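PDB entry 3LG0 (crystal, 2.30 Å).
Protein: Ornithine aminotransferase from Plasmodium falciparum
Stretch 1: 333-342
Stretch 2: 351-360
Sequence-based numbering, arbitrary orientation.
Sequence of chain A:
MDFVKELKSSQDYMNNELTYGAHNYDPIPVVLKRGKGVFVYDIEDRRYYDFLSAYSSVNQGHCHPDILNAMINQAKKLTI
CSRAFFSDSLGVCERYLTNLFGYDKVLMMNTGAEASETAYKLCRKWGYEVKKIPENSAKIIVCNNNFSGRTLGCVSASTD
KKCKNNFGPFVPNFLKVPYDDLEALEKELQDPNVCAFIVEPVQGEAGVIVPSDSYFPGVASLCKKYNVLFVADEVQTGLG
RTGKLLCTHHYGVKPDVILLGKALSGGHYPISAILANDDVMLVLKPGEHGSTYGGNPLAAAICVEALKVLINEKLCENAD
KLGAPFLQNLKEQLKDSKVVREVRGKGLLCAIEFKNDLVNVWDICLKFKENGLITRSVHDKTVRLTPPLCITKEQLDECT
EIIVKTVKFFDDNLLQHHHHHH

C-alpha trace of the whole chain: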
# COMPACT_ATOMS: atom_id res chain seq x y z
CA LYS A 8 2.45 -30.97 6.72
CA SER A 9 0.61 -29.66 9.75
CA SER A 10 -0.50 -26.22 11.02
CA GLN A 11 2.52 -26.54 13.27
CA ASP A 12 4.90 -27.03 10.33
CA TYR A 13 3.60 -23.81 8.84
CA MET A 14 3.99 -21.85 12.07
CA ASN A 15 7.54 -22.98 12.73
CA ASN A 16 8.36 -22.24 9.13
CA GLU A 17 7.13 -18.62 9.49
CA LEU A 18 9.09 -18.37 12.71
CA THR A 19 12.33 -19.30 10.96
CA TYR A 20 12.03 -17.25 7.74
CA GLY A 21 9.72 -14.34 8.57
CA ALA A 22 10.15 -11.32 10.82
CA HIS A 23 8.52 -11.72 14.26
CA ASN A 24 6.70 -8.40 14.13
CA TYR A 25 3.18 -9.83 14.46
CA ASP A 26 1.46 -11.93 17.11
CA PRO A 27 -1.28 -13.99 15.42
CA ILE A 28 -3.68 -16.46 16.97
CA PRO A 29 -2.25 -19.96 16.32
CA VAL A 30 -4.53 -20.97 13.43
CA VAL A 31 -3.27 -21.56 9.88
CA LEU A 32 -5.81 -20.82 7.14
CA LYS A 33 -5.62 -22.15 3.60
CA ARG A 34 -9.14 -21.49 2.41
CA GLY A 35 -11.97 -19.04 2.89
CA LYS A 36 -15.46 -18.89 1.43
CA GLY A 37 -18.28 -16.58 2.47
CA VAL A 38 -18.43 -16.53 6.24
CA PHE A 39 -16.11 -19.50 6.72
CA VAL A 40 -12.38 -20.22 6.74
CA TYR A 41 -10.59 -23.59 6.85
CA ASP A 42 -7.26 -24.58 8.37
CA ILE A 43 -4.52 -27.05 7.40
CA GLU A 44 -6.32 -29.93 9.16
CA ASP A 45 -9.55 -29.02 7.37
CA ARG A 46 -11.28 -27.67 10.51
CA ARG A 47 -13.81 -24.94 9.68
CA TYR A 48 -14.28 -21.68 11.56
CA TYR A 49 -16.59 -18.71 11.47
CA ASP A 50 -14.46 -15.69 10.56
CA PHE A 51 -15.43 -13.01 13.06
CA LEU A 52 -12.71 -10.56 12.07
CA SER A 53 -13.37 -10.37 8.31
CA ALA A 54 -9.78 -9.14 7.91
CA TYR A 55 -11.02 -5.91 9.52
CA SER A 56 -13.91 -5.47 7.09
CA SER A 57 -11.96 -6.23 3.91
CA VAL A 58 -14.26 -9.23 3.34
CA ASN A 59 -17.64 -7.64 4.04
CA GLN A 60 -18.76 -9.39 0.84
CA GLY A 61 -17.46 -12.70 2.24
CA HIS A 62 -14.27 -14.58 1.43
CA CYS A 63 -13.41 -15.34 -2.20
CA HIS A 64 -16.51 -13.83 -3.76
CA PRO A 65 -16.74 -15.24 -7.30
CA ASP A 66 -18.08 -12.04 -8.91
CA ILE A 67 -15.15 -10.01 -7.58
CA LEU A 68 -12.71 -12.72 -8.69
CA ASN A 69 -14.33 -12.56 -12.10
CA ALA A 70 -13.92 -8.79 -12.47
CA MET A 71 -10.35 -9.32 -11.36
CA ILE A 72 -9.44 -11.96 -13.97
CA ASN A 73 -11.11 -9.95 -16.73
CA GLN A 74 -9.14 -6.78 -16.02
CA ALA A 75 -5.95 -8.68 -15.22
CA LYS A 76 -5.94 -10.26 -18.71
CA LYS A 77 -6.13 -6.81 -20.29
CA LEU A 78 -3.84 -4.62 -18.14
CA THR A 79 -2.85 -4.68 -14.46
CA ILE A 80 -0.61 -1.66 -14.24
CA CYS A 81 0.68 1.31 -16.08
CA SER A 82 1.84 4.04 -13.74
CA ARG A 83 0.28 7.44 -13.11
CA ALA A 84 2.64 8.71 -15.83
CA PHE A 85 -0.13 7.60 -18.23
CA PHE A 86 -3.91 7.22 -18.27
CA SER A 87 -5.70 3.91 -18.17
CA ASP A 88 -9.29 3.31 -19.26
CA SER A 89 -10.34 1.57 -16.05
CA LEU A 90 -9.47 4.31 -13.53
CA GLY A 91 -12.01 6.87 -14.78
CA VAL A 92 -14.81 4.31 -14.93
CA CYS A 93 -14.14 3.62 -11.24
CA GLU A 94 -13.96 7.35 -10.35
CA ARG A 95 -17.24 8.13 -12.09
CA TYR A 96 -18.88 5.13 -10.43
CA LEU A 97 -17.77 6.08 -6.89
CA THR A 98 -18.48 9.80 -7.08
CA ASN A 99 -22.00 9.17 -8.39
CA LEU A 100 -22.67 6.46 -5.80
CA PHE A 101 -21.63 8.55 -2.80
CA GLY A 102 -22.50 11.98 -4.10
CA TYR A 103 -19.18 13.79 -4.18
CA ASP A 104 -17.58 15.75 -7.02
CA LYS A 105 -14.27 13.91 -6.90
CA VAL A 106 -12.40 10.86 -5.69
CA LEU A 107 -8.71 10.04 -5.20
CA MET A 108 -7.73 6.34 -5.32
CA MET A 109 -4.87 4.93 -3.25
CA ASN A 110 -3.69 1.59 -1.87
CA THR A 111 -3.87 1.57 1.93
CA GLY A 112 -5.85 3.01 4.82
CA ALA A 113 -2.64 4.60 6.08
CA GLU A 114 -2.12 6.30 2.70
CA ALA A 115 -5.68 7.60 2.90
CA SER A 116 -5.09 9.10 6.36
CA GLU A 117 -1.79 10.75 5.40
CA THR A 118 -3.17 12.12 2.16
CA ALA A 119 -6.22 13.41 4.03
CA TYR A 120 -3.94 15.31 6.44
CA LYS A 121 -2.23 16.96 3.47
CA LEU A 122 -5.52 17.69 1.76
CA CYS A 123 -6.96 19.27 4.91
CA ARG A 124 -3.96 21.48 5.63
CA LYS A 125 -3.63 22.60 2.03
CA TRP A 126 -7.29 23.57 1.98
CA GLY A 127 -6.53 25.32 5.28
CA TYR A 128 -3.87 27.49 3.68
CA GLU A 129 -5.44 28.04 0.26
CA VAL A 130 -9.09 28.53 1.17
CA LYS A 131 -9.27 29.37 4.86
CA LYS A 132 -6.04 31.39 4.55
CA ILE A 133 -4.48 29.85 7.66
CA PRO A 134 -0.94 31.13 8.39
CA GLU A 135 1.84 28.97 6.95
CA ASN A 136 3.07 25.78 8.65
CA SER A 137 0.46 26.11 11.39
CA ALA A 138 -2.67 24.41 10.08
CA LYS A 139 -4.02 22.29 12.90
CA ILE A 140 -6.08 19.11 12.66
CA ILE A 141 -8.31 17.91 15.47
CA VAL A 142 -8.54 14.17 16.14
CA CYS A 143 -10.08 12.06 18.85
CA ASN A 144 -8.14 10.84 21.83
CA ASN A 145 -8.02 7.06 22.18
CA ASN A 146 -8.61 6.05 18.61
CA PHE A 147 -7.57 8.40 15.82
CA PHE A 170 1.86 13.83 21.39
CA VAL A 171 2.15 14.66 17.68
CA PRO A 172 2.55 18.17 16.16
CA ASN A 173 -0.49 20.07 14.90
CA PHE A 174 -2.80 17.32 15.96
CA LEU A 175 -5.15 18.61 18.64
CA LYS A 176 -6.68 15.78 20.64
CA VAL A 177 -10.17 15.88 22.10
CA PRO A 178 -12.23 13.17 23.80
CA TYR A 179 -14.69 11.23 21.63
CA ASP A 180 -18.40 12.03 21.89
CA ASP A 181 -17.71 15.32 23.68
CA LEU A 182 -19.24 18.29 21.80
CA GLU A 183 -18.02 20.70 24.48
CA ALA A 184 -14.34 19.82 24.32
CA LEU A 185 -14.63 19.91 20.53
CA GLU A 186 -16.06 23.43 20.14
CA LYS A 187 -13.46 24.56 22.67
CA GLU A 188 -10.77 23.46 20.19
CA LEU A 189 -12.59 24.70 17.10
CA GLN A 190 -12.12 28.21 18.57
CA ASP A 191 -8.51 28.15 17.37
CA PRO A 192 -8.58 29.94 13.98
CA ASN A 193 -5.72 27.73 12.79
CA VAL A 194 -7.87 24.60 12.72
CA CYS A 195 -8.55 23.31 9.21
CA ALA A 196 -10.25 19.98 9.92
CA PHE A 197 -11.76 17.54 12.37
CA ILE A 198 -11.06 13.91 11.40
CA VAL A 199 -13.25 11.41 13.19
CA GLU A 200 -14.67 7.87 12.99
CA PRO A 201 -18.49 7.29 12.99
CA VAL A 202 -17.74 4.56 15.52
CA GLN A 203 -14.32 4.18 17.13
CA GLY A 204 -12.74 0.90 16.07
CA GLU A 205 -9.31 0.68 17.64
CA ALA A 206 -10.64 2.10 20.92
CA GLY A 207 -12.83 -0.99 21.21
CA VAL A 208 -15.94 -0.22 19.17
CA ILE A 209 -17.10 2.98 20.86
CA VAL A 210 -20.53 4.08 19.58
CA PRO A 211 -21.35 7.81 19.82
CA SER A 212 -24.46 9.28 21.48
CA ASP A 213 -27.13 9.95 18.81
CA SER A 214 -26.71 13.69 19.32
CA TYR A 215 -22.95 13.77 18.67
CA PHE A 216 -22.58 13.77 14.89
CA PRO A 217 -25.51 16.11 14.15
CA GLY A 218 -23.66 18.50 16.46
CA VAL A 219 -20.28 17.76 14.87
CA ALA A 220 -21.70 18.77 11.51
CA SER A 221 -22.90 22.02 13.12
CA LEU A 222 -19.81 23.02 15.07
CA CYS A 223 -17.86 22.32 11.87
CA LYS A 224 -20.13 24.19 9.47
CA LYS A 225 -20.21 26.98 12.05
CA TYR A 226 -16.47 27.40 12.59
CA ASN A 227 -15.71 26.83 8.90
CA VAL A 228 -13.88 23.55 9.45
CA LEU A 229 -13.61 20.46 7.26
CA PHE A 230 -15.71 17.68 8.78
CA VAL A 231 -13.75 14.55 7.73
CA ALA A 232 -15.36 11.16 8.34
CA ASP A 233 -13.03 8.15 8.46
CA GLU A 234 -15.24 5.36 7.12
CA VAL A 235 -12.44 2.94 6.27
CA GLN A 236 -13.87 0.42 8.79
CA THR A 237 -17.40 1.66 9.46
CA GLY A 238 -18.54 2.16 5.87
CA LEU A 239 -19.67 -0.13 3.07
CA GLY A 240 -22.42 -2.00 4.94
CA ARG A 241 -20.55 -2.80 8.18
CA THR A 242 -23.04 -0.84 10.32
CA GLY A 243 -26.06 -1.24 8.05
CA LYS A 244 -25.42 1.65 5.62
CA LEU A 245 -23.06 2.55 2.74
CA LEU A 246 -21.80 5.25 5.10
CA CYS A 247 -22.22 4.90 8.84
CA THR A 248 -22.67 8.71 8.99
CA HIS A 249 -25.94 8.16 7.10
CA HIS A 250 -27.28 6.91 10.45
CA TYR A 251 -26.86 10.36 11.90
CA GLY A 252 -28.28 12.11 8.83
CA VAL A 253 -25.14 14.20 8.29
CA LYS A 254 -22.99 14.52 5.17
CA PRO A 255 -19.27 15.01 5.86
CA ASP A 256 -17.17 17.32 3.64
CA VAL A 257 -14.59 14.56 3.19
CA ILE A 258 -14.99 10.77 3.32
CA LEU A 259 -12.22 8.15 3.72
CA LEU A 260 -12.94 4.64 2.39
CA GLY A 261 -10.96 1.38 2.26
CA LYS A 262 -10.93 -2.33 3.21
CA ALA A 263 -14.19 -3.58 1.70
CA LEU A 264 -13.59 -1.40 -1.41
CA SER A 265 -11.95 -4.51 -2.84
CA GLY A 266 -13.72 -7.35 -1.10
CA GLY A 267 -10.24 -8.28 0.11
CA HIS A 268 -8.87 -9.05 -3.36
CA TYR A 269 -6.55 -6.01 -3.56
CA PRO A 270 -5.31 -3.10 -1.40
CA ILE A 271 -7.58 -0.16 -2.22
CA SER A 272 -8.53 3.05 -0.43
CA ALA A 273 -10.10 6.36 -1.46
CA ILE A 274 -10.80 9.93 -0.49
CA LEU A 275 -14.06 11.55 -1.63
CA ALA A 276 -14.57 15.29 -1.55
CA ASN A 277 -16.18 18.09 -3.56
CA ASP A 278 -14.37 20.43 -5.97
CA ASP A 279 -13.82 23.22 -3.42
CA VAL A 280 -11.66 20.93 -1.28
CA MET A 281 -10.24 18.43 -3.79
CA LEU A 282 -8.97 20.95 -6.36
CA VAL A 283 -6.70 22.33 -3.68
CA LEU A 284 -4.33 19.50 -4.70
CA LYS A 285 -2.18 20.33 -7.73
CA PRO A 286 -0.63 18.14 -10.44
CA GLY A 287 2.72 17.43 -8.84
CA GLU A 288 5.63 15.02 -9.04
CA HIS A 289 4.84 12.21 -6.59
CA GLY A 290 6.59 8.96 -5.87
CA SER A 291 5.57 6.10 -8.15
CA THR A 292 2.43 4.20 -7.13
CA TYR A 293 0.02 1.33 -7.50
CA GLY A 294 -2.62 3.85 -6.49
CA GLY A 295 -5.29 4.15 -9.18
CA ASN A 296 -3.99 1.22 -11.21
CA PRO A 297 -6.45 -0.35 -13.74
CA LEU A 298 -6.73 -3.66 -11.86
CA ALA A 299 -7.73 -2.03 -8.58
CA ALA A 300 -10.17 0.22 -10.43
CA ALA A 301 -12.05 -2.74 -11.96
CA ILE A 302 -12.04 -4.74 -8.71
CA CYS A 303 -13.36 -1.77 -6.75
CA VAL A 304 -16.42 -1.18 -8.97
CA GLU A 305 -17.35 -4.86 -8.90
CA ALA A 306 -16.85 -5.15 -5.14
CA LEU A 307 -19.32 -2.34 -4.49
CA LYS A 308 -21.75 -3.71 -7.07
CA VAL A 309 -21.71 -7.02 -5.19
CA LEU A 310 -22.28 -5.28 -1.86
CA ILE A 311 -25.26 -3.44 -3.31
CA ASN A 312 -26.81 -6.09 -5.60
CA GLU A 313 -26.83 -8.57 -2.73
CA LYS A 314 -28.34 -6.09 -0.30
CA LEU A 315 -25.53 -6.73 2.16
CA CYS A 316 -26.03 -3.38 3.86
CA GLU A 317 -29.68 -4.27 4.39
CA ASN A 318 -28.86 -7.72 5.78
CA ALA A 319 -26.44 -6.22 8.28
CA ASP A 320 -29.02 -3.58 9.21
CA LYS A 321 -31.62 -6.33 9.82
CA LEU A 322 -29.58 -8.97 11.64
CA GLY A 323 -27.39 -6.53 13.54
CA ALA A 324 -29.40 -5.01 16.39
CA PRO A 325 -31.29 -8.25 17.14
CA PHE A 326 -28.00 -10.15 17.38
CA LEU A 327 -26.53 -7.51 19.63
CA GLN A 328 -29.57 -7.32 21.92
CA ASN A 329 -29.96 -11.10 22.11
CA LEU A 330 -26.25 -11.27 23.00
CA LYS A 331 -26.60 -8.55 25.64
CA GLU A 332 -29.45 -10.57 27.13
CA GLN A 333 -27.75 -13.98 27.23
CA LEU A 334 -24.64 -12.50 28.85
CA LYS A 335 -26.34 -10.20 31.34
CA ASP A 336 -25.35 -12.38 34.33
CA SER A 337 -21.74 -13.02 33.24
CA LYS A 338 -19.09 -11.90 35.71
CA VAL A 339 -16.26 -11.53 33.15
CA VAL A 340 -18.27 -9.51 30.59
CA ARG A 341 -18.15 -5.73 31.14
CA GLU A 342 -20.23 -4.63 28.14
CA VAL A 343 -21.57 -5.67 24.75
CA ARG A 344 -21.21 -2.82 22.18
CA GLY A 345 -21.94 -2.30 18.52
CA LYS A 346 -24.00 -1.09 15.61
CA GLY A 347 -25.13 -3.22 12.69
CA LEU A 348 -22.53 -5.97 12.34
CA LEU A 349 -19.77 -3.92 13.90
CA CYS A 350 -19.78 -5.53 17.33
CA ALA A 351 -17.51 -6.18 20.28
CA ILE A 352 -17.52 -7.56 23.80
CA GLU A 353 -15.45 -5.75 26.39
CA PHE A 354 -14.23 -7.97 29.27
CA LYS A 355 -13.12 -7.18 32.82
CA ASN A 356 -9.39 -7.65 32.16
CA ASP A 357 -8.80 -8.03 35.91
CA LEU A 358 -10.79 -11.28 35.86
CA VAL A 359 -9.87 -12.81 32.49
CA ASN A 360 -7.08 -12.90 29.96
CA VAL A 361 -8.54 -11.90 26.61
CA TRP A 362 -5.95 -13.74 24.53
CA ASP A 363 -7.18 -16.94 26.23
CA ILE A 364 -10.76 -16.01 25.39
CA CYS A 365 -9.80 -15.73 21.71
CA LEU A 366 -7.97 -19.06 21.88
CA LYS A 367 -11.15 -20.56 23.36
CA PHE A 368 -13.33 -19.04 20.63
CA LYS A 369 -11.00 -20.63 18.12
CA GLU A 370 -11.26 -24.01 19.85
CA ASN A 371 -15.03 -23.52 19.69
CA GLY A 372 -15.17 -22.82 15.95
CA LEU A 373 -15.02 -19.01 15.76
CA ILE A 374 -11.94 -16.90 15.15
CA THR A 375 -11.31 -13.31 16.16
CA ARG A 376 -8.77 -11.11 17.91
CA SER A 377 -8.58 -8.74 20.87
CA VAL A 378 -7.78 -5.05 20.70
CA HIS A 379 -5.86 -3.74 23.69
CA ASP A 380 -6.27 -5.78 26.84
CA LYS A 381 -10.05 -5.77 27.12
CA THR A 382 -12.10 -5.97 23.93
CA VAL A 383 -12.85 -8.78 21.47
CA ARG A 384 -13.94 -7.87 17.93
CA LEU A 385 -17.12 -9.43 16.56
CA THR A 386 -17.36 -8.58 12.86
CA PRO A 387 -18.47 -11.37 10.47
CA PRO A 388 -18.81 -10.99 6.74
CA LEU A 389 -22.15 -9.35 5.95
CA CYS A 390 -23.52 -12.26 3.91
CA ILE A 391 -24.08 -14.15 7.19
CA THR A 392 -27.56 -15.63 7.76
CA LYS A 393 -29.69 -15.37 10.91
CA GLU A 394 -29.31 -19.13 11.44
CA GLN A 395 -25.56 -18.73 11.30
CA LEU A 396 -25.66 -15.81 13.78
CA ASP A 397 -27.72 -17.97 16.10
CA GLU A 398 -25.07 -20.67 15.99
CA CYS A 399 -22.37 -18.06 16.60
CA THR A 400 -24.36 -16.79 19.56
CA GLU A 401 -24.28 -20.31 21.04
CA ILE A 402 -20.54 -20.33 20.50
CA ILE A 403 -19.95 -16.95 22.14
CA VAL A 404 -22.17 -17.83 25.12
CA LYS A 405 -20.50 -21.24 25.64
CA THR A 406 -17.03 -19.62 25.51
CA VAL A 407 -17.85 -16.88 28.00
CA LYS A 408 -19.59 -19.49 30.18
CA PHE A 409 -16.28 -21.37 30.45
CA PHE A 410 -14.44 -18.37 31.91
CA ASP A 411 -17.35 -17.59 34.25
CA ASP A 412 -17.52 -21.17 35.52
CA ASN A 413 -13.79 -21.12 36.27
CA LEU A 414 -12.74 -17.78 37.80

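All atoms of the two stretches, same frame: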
# COMPACT_ATOMS: atom_id res chain seq x y z
N GLN A 333 -28.27 -12.68 26.81
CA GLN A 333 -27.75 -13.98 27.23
C GLN A 333 -26.49 -13.88 28.07
O GLN A 333 -26.07 -14.87 28.66
CB GLN A 333 -27.52 -14.89 26.03
CG GLN A 333 -28.79 -15.18 25.25
CD GLN A 333 -28.64 -16.33 24.29
OE1 GLN A 333 -29.13 -16.28 23.16
NE2 GLN A 333 -27.95 -17.38 24.73
N LEU A 334 -25.89 -12.69 28.13
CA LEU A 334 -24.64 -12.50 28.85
C LEU A 334 -24.81 -11.56 30.02
O LEU A 334 -23.84 -11.16 30.65
CB LEU A 334 -23.55 -11.94 27.92
CG LEU A 334 -23.10 -12.81 26.73
CD1 LEU A 334 -22.15 -12.03 25.84
CD2 LEU A 334 -22.46 -14.13 27.18
N LYS A 335 -26.06 -11.20 30.31
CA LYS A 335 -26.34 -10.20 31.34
C LYS A 335 -25.84 -10.59 32.74
O LYS A 335 -25.52 -9.72 33.54
CB LYS A 335 -27.84 -9.87 31.38
CG LYS A 335 -28.72 -11.02 31.87
CD LYS A 335 -30.20 -10.67 31.79
CE LYS A 335 -31.07 -11.84 32.24
NZ LYS A 335 -32.50 -11.45 32.28
N ASP A 336 -25.78 -11.89 33.02
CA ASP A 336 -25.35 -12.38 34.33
C ASP A 336 -23.87 -12.77 34.41
O ASP A 336 -23.38 -13.16 35.47
CB ASP A 336 -26.23 -13.57 34.76
CG ASP A 336 -27.69 -13.19 34.89
OD1 ASP A 336 -27.99 -12.14 35.51
OD2 ASP A 336 -28.55 -13.95 34.39
N SER A 337 -23.16 -12.66 33.30
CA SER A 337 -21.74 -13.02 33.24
C SER A 337 -20.89 -12.10 34.11
O SER A 337 -21.05 -10.88 34.07
CB SER A 337 -21.24 -12.97 31.80
OG SER A 337 -19.83 -12.85 31.75
N LYS A 338 -19.98 -12.69 34.87
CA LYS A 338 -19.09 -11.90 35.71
C LYS A 338 -17.94 -11.28 34.91
O LYS A 338 -17.50 -10.16 35.20
CB LYS A 338 -18.54 -12.77 36.84
CG LYS A 338 -18.31 -12.03 38.15
CD LYS A 338 -18.08 -12.99 39.31
CE LYS A 338 -19.08 -14.13 39.30
NZ LYS A 338 -20.48 -13.65 39.45
N VAL A 339 -17.44 -11.99 33.90
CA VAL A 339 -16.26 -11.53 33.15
C VAL A 339 -16.59 -10.49 32.08
O VAL A 339 -15.74 -9.68 31.73
CB VAL A 339 -15.49 -12.71 32.48
CG1 VAL A 339 -14.99 -13.68 33.53
CG2 VAL A 339 -16.35 -13.42 31.46
N VAL A 340 -17.82 -10.52 31.56
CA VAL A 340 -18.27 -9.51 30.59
C VAL A 340 -18.53 -8.14 31.24
O VAL A 340 -19.26 -8.04 32.23
CB VAL A 340 -19.56 -9.96 29.89
CG1 VAL A 340 -20.07 -8.85 28.99
CG2 VAL A 340 -19.34 -11.26 29.11
N ARG A 341 -17.92 -7.10 30.68
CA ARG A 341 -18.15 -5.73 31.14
C ARG A 341 -19.26 -5.07 30.34
O ARG A 341 -20.11 -4.40 30.90
CB ARG A 341 -16.89 -4.90 31.01
CG ARG A 341 -17.16 -3.40 31.05
CD ARG A 341 -16.82 -2.80 32.40
NE ARG A 341 -15.42 -3.00 32.74
CZ ARG A 341 -14.96 -3.04 33.99
NH1 ARG A 341 -15.80 -2.91 35.01
NH2 ARG A 341 -13.66 -3.23 34.22
N GLU A 342 -19.24 -5.25 29.02
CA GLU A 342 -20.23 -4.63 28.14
C GLU A 342 -20.23 -5.22 26.73
O GLU A 342 -19.18 -5.55 26.18
CB GLU A 342 -19.98 -3.11 28.05
CG GLU A 342 -21.04 -2.39 27.20
CD GLU A 342 -20.84 -0.86 27.13
OE1 GLU A 342 -19.69 -0.38 27.31
OE2 GLU A 342 -21.84 -0.15 26.87
N ALA A 351 -18.63 -5.85 19.42
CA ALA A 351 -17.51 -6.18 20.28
C ALA A 351 -18.02 -6.57 21.67
O ALA A 351 -19.13 -6.21 22.05
CB ALA A 351 -16.55 -5.00 20.37
N ILE A 352 -17.23 -7.33 22.40
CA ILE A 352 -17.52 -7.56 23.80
C ILE A 352 -16.32 -7.06 24.56
O ILE A 352 -15.20 -7.46 24.27
CB ILE A 352 -17.74 -9.05 24.13
CG1 ILE A 352 -18.93 -9.61 23.35
CG2 ILE A 352 -17.97 -9.23 25.62
CD1 ILE A 352 -19.15 -11.10 23.59
N GLU A 353 -16.53 -6.15 25.50
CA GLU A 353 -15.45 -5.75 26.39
C GLU A 353 -15.49 -6.60 27.65
O GLU A 353 -16.55 -6.81 28.20
CB GLU A 353 -15.56 -4.27 26.75
CG GLU A 353 -14.58 -3.87 27.83
CD GLU A 353 -14.49 -2.37 28.04
OE1 GLU A 353 -15.12 -1.61 27.27
OE2 GLU A 353 -13.76 -1.95 28.96
N PHE A 354 -14.34 -7.11 28.09
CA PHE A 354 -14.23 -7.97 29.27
C PHE A 354 -13.56 -7.23 30.42
O PHE A 354 -12.81 -6.29 30.20
CB PHE A 354 -13.43 -9.24 28.93
CG PHE A 354 -14.14 -10.16 27.99
CD1 PHE A 354 -15.03 -11.11 28.47
CD2 PHE A 354 -13.94 -10.05 26.63
CE1 PHE A 354 -15.71 -11.94 27.60
CE2 PHE A 354 -14.61 -10.87 25.75
CZ PHE A 354 -15.49 -11.83 26.23
N LYS A 355 -13.84 -7.67 31.64
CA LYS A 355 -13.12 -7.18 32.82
C LYS A 355 -11.72 -7.80 32.82
O LYS A 355 -11.54 -8.94 33.29
CB LYS A 355 -13.85 -7.53 34.14
CG LYS A 355 -15.38 -7.52 34.09
CD LYS A 355 -15.96 -6.19 34.48
CE LYS A 355 -16.52 -6.21 35.89
NZ LYS A 355 -17.79 -6.99 35.97
N ASN A 356 -10.73 -7.07 32.32
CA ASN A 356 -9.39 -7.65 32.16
C ASN A 356 -8.70 -8.00 33.49
O ASN A 356 -7.63 -8.60 33.49
CB ASN A 356 -8.50 -6.74 31.31
CG ASN A 356 -8.34 -5.36 31.91
OD1 ASN A 356 -9.29 -4.81 32.47
ND2 ASN A 356 -7.15 -4.79 31.79
N ASP A 357 -9.30 -7.61 34.61
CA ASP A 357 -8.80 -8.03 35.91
C ASP A 357 -9.23 -9.45 36.26
O ASP A 357 -8.65 -10.08 37.14
CB ASP A 357 -9.28 -7.08 37.00
CG ASP A 357 -8.49 -5.80 37.02
OD1 ASP A 357 -7.35 -5.82 36.53
OD2 ASP A 357 -9.01 -4.79 37.53
N LEU A 358 -10.26 -9.95 35.57
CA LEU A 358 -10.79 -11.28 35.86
C LEU A 358 -10.39 -12.31 34.82
O LEU A 358 -10.20 -13.48 35.16
CB LEU A 358 -12.31 -11.23 35.98
CG LEU A 358 -12.84 -10.20 36.99
CD1 LEU A 358 -14.33 -10.33 37.18
CD2 LEU A 358 -12.12 -10.36 38.32
N VAL A 359 -10.26 -11.89 33.57
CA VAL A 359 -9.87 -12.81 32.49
C VAL A 359 -8.75 -12.29 31.60
O VAL A 359 -8.55 -11.09 31.46
CB VAL A 359 -11.05 -13.15 31.58
CG1 VAL A 359 -11.88 -14.27 32.17
CG2 VAL A 359 -11.89 -11.91 31.31
N ASN A 360 -8.04 -13.23 30.99
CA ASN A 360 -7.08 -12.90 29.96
C ASN A 360 -7.77 -13.04 28.61
O ASN A 360 -8.33 -14.08 28.30
CB ASN A 360 -5.87 -13.82 30.04
CG ASN A 360 -4.86 -13.52 28.96
OD1 ASN A 360 -5.04 -13.91 27.80
ND2 ASN A 360 -3.81 -12.79 29.31

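Backbone hydrogen bonds hold the two stretches together as antiparallel strands. K355 N donates to V339 O at 2.8 Å, and the N-H...O angle of 171° is nearly straight. E353 N donates to E342 O at 2.8 Å, with an angle of 159°. R341 N donates to E353 O at 2.8 Å, with an angle of 152°.

E353 O accepts a second hydrogen bond. E342 N donates to E353 O at 3.2 Å, with an angle of 162°, so two consecutive amides of stretch 1 share one carbonyl. This is the signature of a beta bulge. V340 pairs with F354 and E342 pairs with E353, so two steps along stretch 1 match one step along stretch 2. R341 is the extra residue. Its phi/psi of -93/-43 lies outside the extended range and brings the two amides round to the one acceptor.

The two bridges differ in kind. E342 and E353 form a hydrogen-bonded pair, with E342 CA and E353 CA 5.2 Å apart, and their side chains lie on the same face of the sheet. V340 and F354 form a non-hydrogen-bonded pair, with V340 CA and F354 CA 4.5 Å apart, and their side chains diverge. Two CA-H...O contacts accompany the backbone bonds: F354 CA lies 3.4 Å from V339 O, and I352 CA lies 3.5 Å from E342 O. Each of these oxygens also accepts a hydrogen bond from the amide of the residue that follows.

The side chain of K355 adds one more bond. K355 NZ donates to K338 O at 3.3 Å. K355 thus holds successive carbonyls of stretch 1, V339 O through its backbone and K338 O through its amine. The lysine chain bends to do this, with chi2 at -92° and chi3 at -103°, both between wells.

Bent in this way, K355 also packs against R341. K355 CD lies over one face of the guanidinium, 3.3 Å from R341 NH1. E353 OE2 sits at the guanidinium edge, near its plane. The charges are opposite, but R341 NE and E353 OE2 are 4.3 Å apart, beyond a salt bridge. E353 OE1 is hydrogen-bonded to a residue adjoining one of the stretches.

Within stretch 1, V340 N donates to S337 OG at 3.1 Å. The type I turn from L334 to S337 is closed by S337 N donating to L334 O at 3.1 Å.

Apolar contacts add to these bonds. V339 is buried and uses both its methyls. V339 CG1 meets V359 CG1 at 3.4 Å, a tight contact, and V339 CG2 lies 4.0 Å from F354 CD1. V340 CG1 lies 4.0 Å from I352 CG2, and V340 CG2 lies 4.0 Å from F354 CE1, oblique to the ring. L334 CD1 meets I352 CD1 at 3.9 Å, between two buried residues. L358 is exposed, and L358 CD1 lies 3.7 Å from K338 O.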